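Local coordinates for protein putative peptidase (Chlamydophila abortus, PDB 3CE2) that probably acts as a zinc-dependent oligopeptidase of the M3B family, cutting small bioactive peptides, at residues Ser443-Ser448 against Glu452-Ile457; Leu564-Ser569 against Lys580-Asp585. All coordinates share one frame; numbering follows the deposited sequence.

Interaction 1: Ser443-Ser448 against Glu452-Ile457; sequences SMLKES and EEKITI
Leu445 and Ile457 meet in an antiparallel helical hairpin, in which the end of helix 431-447 turns through a short loop into helix 451-487; the axes of the two segments lie 9.7 Å apart at 164°. The apolar part of the contact is on the inner side of this hairpin. Leu445 and Ile457 run past one another in opposite directions, and CD2 of Leu445 lies 3.7 Å from CG2 of Ile457. The other branch of Ile457 ends at CD1, 4.1 Å from CB of Met444, while CD2 of Leu445 also rests on the backbone O of Lys454. The aliphatic chain of Lys454 passes alongside Ser448, with CG 3.7 Å from the serine OG and CE near the serine carbonyl O. Glu605 of helix 590-607 touches Leu445 as well, and Leu609 touches Lys454.

The polar part joins Ser448 to Glu453 near the turn. Glu453, its CG anti to the backbone N (chi1 -155°) and its chain extended beyond, reaches across to the serine, whose OG also has a weak hydrogen bond to Ser450 O. Ser448 OG donates a hydrogen bond to Glu453 OE2 over 3.0 Å, approaching from above the carboxylate plane, 60° out of it.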
loop_
_atom_site.group_PDB
_atom_site.type_symbol
_atom_site.label_atom_id
_atom_site.label_comp_id
_atom_site.label_asym_id
_atom_site.label_seq_id
_atom_site.Cartn_x
_atom_site.Cartn_y
_atom_site.Cartn_z
ATOM N N SER A 443 -15.032 -16.036 7.774
ATOM C CA SER A 443 -15.424 -16.743 8.983
ATOM C C SER A 443 -16.741 -16.253 9.541
ATOM O O SER A 443 -17.514 -17.050 10.070
ATOM C CB SER A 443 -14.358 -16.609 10.062
ATOM O OG SER A 443 -13.183 -17.298 9.692
ATOM N N MET A 444 -16.992 -14.946 9.435
ATOM C CA MET A 444 -18.223 -14.361 9.972
ATOM C C MET A 444 -19.439 -14.807 9.175
ATOM O O MET A 444 -20.515 -14.945 9.740
ATOM C CB MET A 444 -18.159 -12.831 10.038
ATOM C CG MET A 444 -17.337 -12.315 11.183
ATOM S SD MET A 444 -17.378 -10.518 11.313
ATOM C CE MET A 444 -18.978 -10.318 12.112
ATOM N N LEU A 445 -19.273 -15.018 7.875
ATOM C CA LEU A 445 -20.347 -15.562 7.047
ATOM C C LEU A 445 -20.705 -16.951 7.494
ATOM O O LEU A 445 -21.854 -17.234 7.784
ATOM C CB LEU A 445 -19.892 -15.700 5.615
ATOM C CG LEU A 445 -19.903 -14.442 4.794
ATOM C CD1 LEU A 445 -19.633 -14.849 3.356
ATOM C CD2 LEU A 445 -21.264 -13.774 4.963
ATOM N N LYS A 446 -19.708 -17.827 7.506
ATOM C CA LYS A 446 -19.877 -19.177 7.997
ATOM C C LYS A 446 -20.615 -19.171 9.325
ATOM O O LYS A 446 -21.463 -20.013 9.557
ATOM C CB LYS A 446 -18.522 -19.858 8.161
ATOM C CG LYS A 446 -17.910 -20.379 6.859
ATOM C CD LYS A 446 -16.515 -20.987 7.114
ATOM C CE LYS A 446 -15.968 -21.763 5.895
ATOM N NZ LYS A 446 -16.137 -21.023 4.588
ATOM N N GLU A 447 -20.308 -18.223 10.200
ATOM C CA GLU A 447 -20.840 -18.286 11.556
ATOM C C GLU A 447 -22.182 -17.636 11.678
ATOM O O GLU A 447 -22.828 -17.749 12.707
ATOM C CB GLU A 447 -19.892 -17.630 12.561
ATOM C CG GLU A 447 -18.638 -18.452 12.866
ATOM C CD GLU A 447 -18.938 -19.918 13.172
ATOM O OE1 GLU A 447 -19.765 -20.181 14.075
ATOM O OE2 GLU A 447 -18.342 -20.803 12.512
ATOM N N SER A 448 -22.601 -16.947 10.629
ATOM C CA SER A 448 -23.763 -16.078 10.719
ATOM C C SER A 448 -25.069 -16.837 10.566
ATOM O O SER A 448 -25.123 -17.891 9.917
ATOM C CB SER A 448 -23.676 -14.993 9.653
ATOM O OG SER A 448 -24.835 -14.188 9.655
ATOM N N GLU A 452 -29.673 -10.754 6.471
ATOM C CA GLU A 452 -29.352 -9.360 6.173
ATOM C C GLU A 452 -27.871 -9.116 6.420
ATOM O O GLU A 452 -27.211 -8.387 5.681
ATOM C CB GLU A 452 -30.217 -8.387 6.982
ATOM C CG GLU A 452 -31.648 -8.196 6.425
ATOM C CD GLU A 452 -31.705 -7.400 5.100
ATOM O OE1 GLU A 452 -31.323 -6.201 5.096
ATOM O OE2 GLU A 452 -32.154 -7.966 4.067
ATOM N N GLU A 453 -27.346 -9.749 7.455
ATOM C CA GLU A 453 -25.936 -9.640 7.767
ATOM C C GLU A 453 -25.118 -10.248 6.627
ATOM O O GLU A 453 -24.274 -9.591 6.023
ATOM C CB GLU A 453 -25.665 -10.385 9.064
ATOM C CG GLU A 453 -24.461 -9.930 9.839
ATOM C CD GLU A 453 -24.224 -10.792 11.083
ATOM O OE1 GLU A 453 -23.222 -10.546 11.804
ATOM O OE2 GLU A 453 -25.039 -11.715 11.335
ATOM N N LYS A 454 -25.388 -11.508 6.323
ATOM C CA LYS A 454 -24.712 -12.175 5.228
ATOM C C LYS A 454 -24.608 -11.308 3.976
ATOM O O LYS A 454 -23.575 -11.278 3.310
ATOM C CB LYS A 454 -25.416 -13.481 4.893
ATOM C CG LYS A 454 -25.307 -14.537 5.979
ATOM C CD LYS A 454 -25.666 -15.909 5.419
ATOM C CE LYS A 454 -25.601 -16.989 6.488
ATOM N NZ LYS A 454 -25.121 -18.277 5.907
ATOM N N ILE A 455 -25.678 -10.609 3.639
ATOM C CA ILE A 455 -25.643 -9.772 2.457
ATOM C C ILE A 455 -24.725 -8.598 2.728
ATOM O O ILE A 455 -23.869 -8.272 1.907
ATOM C CB ILE A 455 -27.041 -9.313 2.040
ATOM C CG1 ILE A 455 -27.852 -10.534 1.602
ATOM C CG2 ILE A 455 -26.963 -8.311 0.892
ATOM C CD1 ILE A 455 -29.324 -10.248 1.333
ATOM N N THR A 456 -24.872 -7.990 3.901
ATOM C CA THR A 456 -24.004 -6.902 4.294
ATOM C C THR A 456 -22.542 -7.314 4.147
ATOM O O THR A 456 -21.781 -6.650 3.459
ATOM C CB THR A 456 -24.338 -6.403 5.706
ATOM O OG1 THR A 456 -25.521 -5.607 5.634
ATOM C CG2 THR A 456 -23.240 -5.520 6.269
ATOM N N ILE A 457 -22.163 -8.428 4.759
ATOM C CA ILE A 457 -20.786 -8.909 4.701
ATOM C C ILE A 457 -20.339 -9.239 3.283
ATOM O O ILE A 457 -19.257 -8.844 2.850
ATOM C CB ILE A 457 -20.611 -10.156 5.536
ATOM C CG1 ILE A 457 -20.840 -9.825 6.997
ATOM C CG2 ILE A 457 -19.228 -10.743 5.332
ATOM C CD1 ILE A 457 -21.129 -11.046 7.823
#

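Interaction 2: Leu564-Ser569 against Lys580-Asp585; sequences LNFLKS and KKSGLD
Phe566 and Ser582 touch where two consecutive helices, 559-567 and 575-581, come together at their C-terminal ends, the second closed by a Schellman motif. The CA atoms of Phe566 and Ser582 are 5.8 Å apart, and the contact is small, burying 87 Å² in all.

Followed outward, Phe566 meets its partner at the root of the side chain. CB lies 3.3 Å from OG of Ser582 and 4.0 Å from CB of the same serine. At CG the chain turns off: with CG anti to the backbone N (chi1 158°), the ring is carried away from the 580-585 segment into the interior, and Ser582 OG stands oblique to it. The side chain also touches Ile578 and Leu579 of helix 575-581 and Ile431, and its ring meets those of His409 and Phe548 with planes inclined at about 40°. The side chain as a whole comes within about 9 Å of that of Glu430, a ligand of the zinc in the HExxH site, which places the contact near that ligand but not against it.

The hydroxyl beside Phe566 CB has its polar partner elsewhere, for Ser582 OG is hydrogen-bonded to the carbonyl O of Ile578, four residues back in the last turn of helix 575-581. After it, Gly583 takes a positive phi of 90°, and its N bonds to Lys580 O at 2.7 Å, while Leu584 N returns to Leu579 O. At the end of the first helix, Ser569 N bonds to Phe566 O at 3.0 Å.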
loop_
_atom_site.group_PDB
_atom_site.type_symbol
_atom_site.label_atom_id
_atom_site.label_comp_id
_atom_site.label_asym_id
_atom_site.label_seq_id
_atom_site.Cartn_x
_atom_site.Cartn_y
_atom_site.Cartn_z
ATOM N N LEU A 564 2.875 -19.017 6.175
ATOM C CA LEU A 564 3.650 -18.712 7.355
ATOM C C LEU A 564 5.096 -18.473 6.975
ATOM O O LEU A 564 5.730 -17.536 7.499
ATOM C CB LEU A 564 3.504 -19.819 8.395
ATOM C CG LEU A 564 2.447 -19.632 9.523
ATOM C CD1 LEU A 564 1.460 -18.468 9.339
ATOM C CD2 LEU A 564 1.659 -20.911 9.810
ATOM N N ASN A 565 5.611 -19.282 6.041
ATOM C CA ASN A 565 7.000 -19.126 5.563
ATOM C C ASN A 565 7.165 -17.815 4.812
ATOM O O ASN A 565 8.211 -17.145 4.902
ATOM C CB ASN A 565 7.415 -20.260 4.644
ATOM C CG ASN A 565 7.752 -21.538 5.395
ATOM O OD1 ASN A 565 7.741 -21.582 6.626
ATOM N ND2 ASN A 565 8.049 -22.595 4.642
ATOM N N PHE A 566 6.125 -17.438 4.077
ATOM C CA PHE A 566 6.139 -16.154 3.422
ATOM C C PHE A 566 6.272 -15.024 4.474
ATOM O O PHE A 566 7.054 -14.109 4.334
ATOM C CB PHE A 566 4.867 -16.001 2.597
ATOM C CG PHE A 566 4.523 -14.593 2.300
ATOM C CD1 PHE A 566 5.126 -13.932 1.257
ATOM C CD2 PHE A 566 3.596 -13.925 3.066
ATOM C CE1 PHE A 566 4.803 -12.617 0.976
ATOM C CE2 PHE A 566 3.271 -12.616 2.795
ATOM C CZ PHE A 566 3.878 -11.956 1.751
ATOM N N LEU A 567 5.523 -15.112 5.553
ATOM C CA LEU A 567 5.506 -14.035 6.507
ATOM C C LEU A 567 6.884 -13.892 7.139
ATOM O O LEU A 567 7.312 -12.783 7.464
ATOM C CB LEU A 567 4.442 -14.311 7.567
ATOM C CG LEU A 567 2.999 -14.193 7.093
ATOM C CD1 LEU A 567 2.029 -14.274 8.243
ATOM C CD2 LEU A 567 2.825 -12.880 6.399
ATOM N N LYS A 568 7.581 -15.024 7.306
ATOM C CA LYS A 568 8.911 -15.046 7.931
ATOM C C LYS A 568 10.031 -14.697 6.961
ATOM O O LYS A 568 11.207 -14.745 7.335
ATOM C CB LYS A 568 9.184 -16.416 8.509
ATOM C CG LYS A 568 8.106 -16.826 9.473
ATOM C CD LYS A 568 8.252 -18.271 9.947
ATOM C CE LYS A 568 6.912 -18.741 10.527
ATOM N NZ LYS A 568 7.073 -19.796 11.544
ATOM N N SER A 569 9.685 -14.344 5.722
ATOM C CA SER A 569 10.705 -14.147 4.700
ATOM C C SER A 569 11.230 -12.732 4.644
ATOM O O SER A 569 12.280 -12.498 4.042
ATOM C CB SER A 569 10.200 -14.572 3.319
ATOM O OG SER A 569 9.774 -15.925 3.344
ATOM N N LYS A 580 7.348 -17.188 -4.988
ATOM C CA LYS A 580 7.565 -18.512 -5.576
ATOM C C LYS A 580 7.923 -19.530 -4.502
ATOM O O LYS A 580 7.290 -20.578 -4.402
ATOM C CB LYS A 580 8.627 -18.509 -6.665
ATOM C CG LYS A 580 8.081 -18.656 -8.060
ATOM C CD LYS A 580 8.941 -19.568 -8.920
ATOM C CE LYS A 580 10.032 -18.780 -9.620
ATOM N NZ LYS A 580 10.554 -19.539 -10.797
ATOM N N LYS A 581 8.927 -19.206 -3.695
ATOM C CA LYS A 581 9.324 -20.069 -2.602
ATOM C C LYS A 581 8.102 -20.501 -1.812
ATOM O O LYS A 581 8.088 -21.587 -1.265
ATOM C CB LYS A 581 10.294 -19.355 -1.662
ATOM C CG LYS A 581 11.649 -19.120 -2.248
ATOM C CD LYS A 581 12.645 -18.683 -1.158
ATOM C CE LYS A 581 14.040 -18.338 -1.755
ATOM N NZ LYS A 581 14.136 -16.913 -2.197
ATOM N N SER A 582 7.082 -19.646 -1.758
ATOM C CA SER A 582 5.874 -19.908 -0.965
ATOM C C SER A 582 4.717 -20.530 -1.744
ATOM O O SER A 582 3.590 -20.583 -1.242
ATOM C CB SER A 582 5.384 -18.617 -0.326
ATOM O OG SER A 582 6.359 -18.079 0.538
ATOM N N GLY A 583 4.988 -20.985 -2.969
ATOM C CA GLY A 583 3.985 -21.686 -3.794
ATOM C C GLY A 583 3.122 -20.821 -4.696
ATOM O O GLY A 583 2.211 -21.329 -5.339
ATOM N N LEU A 584 3.383 -19.513 -4.736
ATOM C CA LEU A 584 2.673 -18.618 -5.644
ATOM C C LEU A 584 3.576 -18.236 -6.790
ATOM O O LEU A 584 4.502 -17.471 -6.613
ATOM C CB LEU A 584 2.225 -17.350 -4.929
ATOM C CG LEU A 584 0.795 -17.428 -4.413
ATOM C CD1 LEU A 584 0.631 -18.683 -3.556
ATOM C CD2 LEU A 584 0.415 -16.190 -3.633
ATOM N N ASP A 585 3.324 -18.759 -7.973
ATOM C CA ASP A 585 4.150 -18.374 -9.087
ATOM C C ASP A 585 3.431 -17.348 -9.963
ATOM O O ASP A 585 2.646 -17.709 -10.853
ATOM C CB ASP A 585 4.552 -19.602 -9.892
ATOM C CG ASP A 585 5.613 -19.297 -10.933
ATOM O OD1 ASP A 585 5.770 -18.115 -11.330
ATOM O OD2 ASP A 585 6.282 -20.263 -11.361
#

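In the fold
Two ways of joining successive helices appear in one largely helical chain. Interaction 1 comes first in sequence and closes before interaction 2 opens; their centres are 30 Å apart, their nearest atoms about 15 Å, and they do not touch. Both belong to the M3 peptidase region. Helix 431-447 links them: its far end forms one arm of the hairpin of interaction 1, away from the metal sites, while its beginning, at Ile431 and Ala432, packs against the 564-569 segment and directly follows Glu430. Interaction 2 therefore lies near the zinc centre of the probable metallopeptidase, the Phe566 side chain about 9 Å from that of Glu430, and interaction 1 toward the periphery of the same helical framework.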